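Local atomic coordinates of tyrocidine synthase 2 (Brevibacillus parabrevis, PDB entry 6TA8), a protein that belongs to the nonribosomal peptide synthetases and is represented here by a condensation-domain region, built as two lobes each with its own beta-sheet. Residues 29-34 with 198-203; 202-207 with 308-313. All coordinates share one frame; numbering follows the deposited sequence.

Interaction 1. Residues 29-34 with 198-203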
# COMPACT_ATOMS: atom_id res chain seq x y z
N GLY A 29 26.99 -3.28 -5.41
CA GLY A 29 27.61 -2.06 -4.92
C GLY A 29 26.59 -1.08 -4.39
O GLY A 29 25.44 -1.42 -4.10
N VAL A 30 27.03 0.17 -4.26
CA VAL A 30 26.19 1.26 -3.79
C VAL A 30 25.72 2.06 -4.99
O VAL A 30 26.53 2.58 -5.76
CB VAL A 30 26.94 2.15 -2.79
CG1 VAL A 30 26.25 3.50 -2.63
CG2 VAL A 30 27.06 1.45 -1.44
N VAL A 31 24.40 2.15 -5.17
CA VAL A 31 23.81 2.80 -6.33
C VAL A 31 23.65 4.28 -6.04
O VAL A 31 23.18 4.67 -4.96
CB VAL A 31 22.46 2.15 -6.69
CG1 VAL A 31 22.05 2.53 -8.10
CG2 VAL A 31 22.54 0.64 -6.54
N GLU A 32 24.04 5.12 -7.00
CA GLU A 32 23.93 6.56 -6.87
C GLU A 32 23.44 7.15 -8.19
O GLU A 32 23.47 6.50 -9.24
CB GLU A 32 25.27 7.21 -6.48
CG GLU A 32 25.94 6.58 -5.27
CD GLU A 32 27.31 7.16 -5.00
OE1 GLU A 32 27.42 8.40 -4.85
OE2 GLU A 32 28.29 6.38 -4.93
N GLY A 33 22.98 8.39 -8.13
CA GLY A 33 22.60 9.15 -9.31
C GLY A 33 21.10 9.37 -9.39
O GLY A 33 20.32 8.94 -8.54
N GLU A 34 20.71 10.06 -10.46
CA GLU A 34 19.31 10.39 -10.68
C GLU A 34 18.53 9.16 -11.14
O GLU A 34 19.04 8.32 -11.88
CB GLU A 34 19.19 11.50 -11.73
CG GLU A 34 17.82 11.58 -12.40
CD GLU A 34 17.46 12.99 -12.84
OE1 GLU A 34 18.37 13.85 -12.88
OE2 GLU A 34 16.28 13.23 -13.15
N THR A 198 18.96 -7.64 -4.94
CA THR A 198 18.27 -7.86 -6.19
C THR A 198 18.44 -6.62 -7.07
O THR A 198 19.34 -5.80 -6.83
CB THR A 198 16.80 -8.21 -5.93
OG1 THR A 198 16.27 -7.33 -4.94
CG2 THR A 198 16.68 -9.65 -5.45
N ASP A 199 17.60 -6.45 -8.08
CA ASP A 199 17.73 -5.30 -8.97
C ASP A 199 17.40 -4.02 -8.22
O ASP A 199 16.40 -3.94 -7.50
CB ASP A 199 16.82 -5.46 -10.18
CG ASP A 199 17.32 -6.51 -11.15
OD1 ASP A 199 18.56 -6.68 -11.26
OD2 ASP A 199 16.49 -7.17 -11.81
N SER A 200 18.25 -3.01 -8.39
CA SER A 200 18.05 -1.73 -7.72
C SER A 200 16.81 -1.03 -8.27
O SER A 200 16.33 -1.31 -9.37
CB SER A 200 19.27 -0.83 -7.90
OG SER A 200 19.40 -0.41 -9.25
N PHE A 201 16.28 -0.11 -7.46
CA PHE A 201 15.15 0.70 -7.91
C PHE A 201 15.52 1.61 -9.07
O PHE A 201 14.65 2.00 -9.84
CB PHE A 201 14.60 1.53 -6.74
CG PHE A 201 13.29 2.21 -7.05
CD1 PHE A 201 12.10 1.51 -6.99
CD2 PHE A 201 13.26 3.55 -7.40
CE1 PHE A 201 10.90 2.13 -7.27
CE2 PHE A 201 12.07 4.18 -7.69
CZ PHE A 201 10.88 3.47 -7.62
N LYS A 202 16.81 1.96 -9.20
CA LYS A 202 17.25 2.72 -10.35
C LYS A 202 17.20 1.88 -11.62
O LYS A 202 16.83 2.39 -12.69
CB LYS A 202 18.67 3.25 -10.12
CG LYS A 202 19.24 4.05 -11.28
CD LYS A 202 20.72 4.34 -11.07
CE LYS A 202 21.31 5.08 -12.26
NZ LYS A 202 22.79 5.25 -12.13
N ASP A 203 17.55 0.60 -11.52
CA ASP A 203 17.48 -0.28 -12.69
C ASP A 203 16.03 -0.59 -13.07
O ASP A 203 15.73 -0.73 -14.26
CB ASP A 203 18.24 -1.58 -12.41
CG ASP A 203 19.73 -1.37 -12.32
OD1 ASP A 203 20.24 -0.42 -12.96
OD2 ASP A 203 20.40 -2.16 -11.62
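Val31 and Lys202 meet in a small surface contact, part apolar and part polar, where the loop leading into strand 33-35 runs past the start of helix 201-212. It joins the N-terminal end of the condensation-domain chain to a helix more than 160 residues further on, and the two segments bury 201 Å² between them. Val31 supplies the apolar half with both of its methyls. CG1, anti to the backbone N (chi1 -163°), lies against the Lys202 chain, with Val31 CG1 3.7 Å from Lys202 CD, and the two side chains cross obliquely. The other branch turns to the turn before the helix, where Val31 CG2 sits 3.8 Å from Ser200 CB. Ser200 is the N-cap residue: its OG accepts from Asp203 N at 3.1 Å, taking up an amide of the first helical turn while its CB faces the valine. Lys202 leaves the helix fully extended, and that reach carries its ammonium group past Val31 to the backbone beyond. There Lys202 NZ donates to Glu32 O at 3.2 Å, coming in nearly along the C=O axis (164° at the oxygen). The methylene before it, Lys202 CE, also passes 4.0 Å from Glu34 O. Glu32 and Glu34 both start their side chains away from the helix, and the ammonium group is met by the backbone oxygen of Glu32. Nearby, Gly33 pairs through its backbone with Asn101. The chemistry implies a contact in which one long side chain does two jobs, its methylenes covering a valine and its charged end making a single bond to a main-chain oxygen.

Interaction 2. Residues 202-207 with 308-313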
# COMPACT_ATOMS: atom_id res chain seq x y z
N LYS A 202 16.81 1.96 -9.20
CA LYS A 202 17.25 2.72 -10.35
C LYS A 202 17.20 1.88 -11.62
O LYS A 202 16.83 2.39 -12.69
CB LYS A 202 18.67 3.25 -10.12
CG LYS A 202 19.24 4.05 -11.28
CD LYS A 202 20.72 4.34 -11.07
CE LYS A 202 21.31 5.08 -12.26
NZ LYS A 202 22.79 5.25 -12.13
N ASP A 203 17.55 0.60 -11.52
CA ASP A 203 17.48 -0.28 -12.69
C ASP A 203 16.03 -0.59 -13.07
O ASP A 203 15.73 -0.73 -14.26
CB ASP A 203 18.24 -1.58 -12.41
CG ASP A 203 19.73 -1.37 -12.32
OD1 ASP A 203 20.24 -0.42 -12.96
OD2 ASP A 203 20.40 -2.16 -11.62
N TRP A 204 15.14 -0.70 -12.08
CA TRP A 204 13.74 -0.97 -12.38
C TRP A 204 13.10 0.19 -13.13
O TRP A 204 12.42 -0.01 -14.14
CB TRP A 204 12.98 -1.26 -11.08
CG TRP A 204 11.49 -1.32 -11.25
CD1 TRP A 204 10.61 -0.28 -11.13
CD2 TRP A 204 10.71 -2.48 -11.57
NE1 TRP A 204 9.33 -0.72 -11.35
CE2 TRP A 204 9.36 -2.07 -11.63
CE3 TRP A 204 11.01 -3.82 -11.82
CZ2 TRP A 204 8.32 -2.95 -11.92
CZ3 TRP A 204 9.98 -4.69 -12.11
CH2 TRP A 204 8.65 -4.25 -12.16
N ALA A 205 13.31 1.42 -12.65
CA ALA A 205 12.74 2.59 -13.32
C ALA A 205 13.37 2.81 -14.69
O ALA A 205 12.70 3.31 -15.60
CB ALA A 205 12.92 3.83 -12.45
N ALA A 206 14.64 2.45 -14.85
CA ALA A 206 15.27 2.54 -16.17
C ALA A 206 14.68 1.52 -17.13
O ALA A 206 14.43 1.83 -18.30
CB ALA A 206 16.78 2.36 -16.04
N GLN A 207 14.46 0.29 -16.65
CA GLN A 207 13.83 -0.72 -17.49
C GLN A 207 12.34 -0.44 -17.69
O GLN A 207 11.76 -0.85 -18.69
CB GLN A 207 14.04 -2.11 -16.88
CG GLN A 207 13.38 -3.26 -17.63
CD GLN A 207 13.70 -3.26 -19.11
OE1 GLN A 207 14.84 -3.06 -19.52
NE2 GLN A 207 12.68 -3.49 -19.93
N GLU A 308 5.82 -6.97 -11.58
CA GLU A 308 5.54 -7.91 -12.65
C GLU A 308 6.72 -7.97 -13.63
O GLU A 308 7.74 -7.29 -13.47
CB GLU A 308 4.25 -7.52 -13.38
CG GLU A 308 3.06 -7.33 -12.46
CD GLU A 308 2.53 -8.63 -11.90
OE1 GLU A 308 2.65 -9.67 -12.59
OE2 GLU A 308 1.99 -8.62 -10.78
N ASP A 309 6.57 -8.79 -14.66
CA ASP A 309 7.61 -8.97 -15.67
C ASP A 309 7.53 -7.82 -16.68
O ASP A 309 6.59 -7.75 -17.47
CB ASP A 309 7.44 -10.32 -16.36
CG ASP A 309 8.50 -10.57 -17.42
OD1 ASP A 309 9.56 -9.90 -17.39
OD2 ASP A 309 8.28 -11.44 -18.29
N ILE A 310 8.51 -6.93 -16.63
CA ILE A 310 8.62 -5.84 -17.60
C ILE A 310 9.76 -6.16 -18.55
O ILE A 310 10.47 -5.27 -19.01
CB ILE A 310 8.83 -4.48 -16.91
CG1 ILE A 310 10.05 -4.53 -15.99
CG2 ILE A 310 7.58 -4.09 -16.12
CD1 ILE A 310 10.41 -3.19 -15.39
N GLN A 311 9.93 -7.46 -18.85
CA GLN A 311 11.01 -7.97 -19.69
C GLN A 311 12.37 -7.70 -19.05
O GLN A 311 12.45 -7.19 -17.93
CB GLN A 311 10.94 -7.37 -21.10
CG GLN A 311 9.63 -7.66 -21.82
CD GLN A 311 9.49 -6.87 -23.11
OE1 GLN A 311 10.34 -6.05 -23.45
NE2 GLN A 311 8.40 -7.11 -23.83
N ASN A 312 13.45 -8.06 -19.76
CA ASN A 312 14.83 -7.93 -19.32
C ASN A 312 15.17 -8.82 -18.13
O ASN A 312 16.22 -8.63 -17.51
CB ASN A 312 15.20 -6.48 -19.00
CG ASN A 312 16.69 -6.21 -19.10
OD1 ASN A 312 17.17 -5.73 -20.13
ND2 ASN A 312 17.42 -6.52 -18.04
N GLU A 313 14.30 -9.78 -17.79
CA GLU A 313 14.55 -10.74 -16.71
C GLU A 313 14.83 -10.03 -15.38
O GLU A 313 15.69 -10.46 -14.60
CB GLU A 313 15.69 -11.69 -17.07
CG GLU A 313 15.53 -12.38 -18.41
CD GLU A 313 16.59 -11.96 -19.41
OE1 GLU A 313 17.70 -11.60 -18.98
OE2 GLU A 313 16.31 -12.00 -20.63
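Trp204 and Ile310 form the tight part of this contact, where helix 201-212 packs on the loop between strands 297-304 and 325-332. Ile310 CD1 lies over one face of the indole, 3.6 Å from the centroid of the six-membered ring and 10° off its normal, a CH-pi contact. At the ring's edge, in its plane, Trp204 CH2 comes 3.4 Å from Glu308 O. Phe323 also meets the tryptophan ring, and Leu208 and Tyr211 of the same helix add to the packing on Ile310. One turn on, Gln207 bends at chi2 (51°), which turns its amide to the loop backbone: Gln207 NE2 donates to Ile310 O at 3.0 Å, a somewhat bent bond with the oxygen tilted from the amide plane, while Gln207 CG rests 3.7 Å from Ile310 CD1. The looser side begins at exposed Asn312, whose CB is 3.5 Å from Gln207 OE1, the two amide planes being 24° apart. Next to it Gln311 barely touches the helix segment and sends its amide to Glu216, while its backbone N closes an Asx turn on Asp309 OD1 at 2.9 Å. Chemically, the buried glutamine satisfies a loop carbonyl beside the CH-pi contact, so Ile310 takes a polar bond through its carbonyl and an apolar contact through its CD1.

Both interactions draw on helix 201-212, and their centres lie 12 Å apart. Interaction 1 uses its N-terminal end and interaction 2 the next turn, through Trp204 and Gln207, with Lys202 and Asp203 common to both ranges. Lys202 works in interaction 1 alone, whereas Trp204 points roughly opposite to Lys202 and, with Gln207, reaches 308-313; the helix thus lies between the N-terminal loop and the loop after strand 297-304. Beyond the shared helix the two contacts do not touch. Phe323 links their surroundings, meeting Phe201 edge-to-face as well as the ring of Trp204. The centres of interactions 1 and 2 lie about 22 and 20 Å from the centre of the chain, on the same side of it.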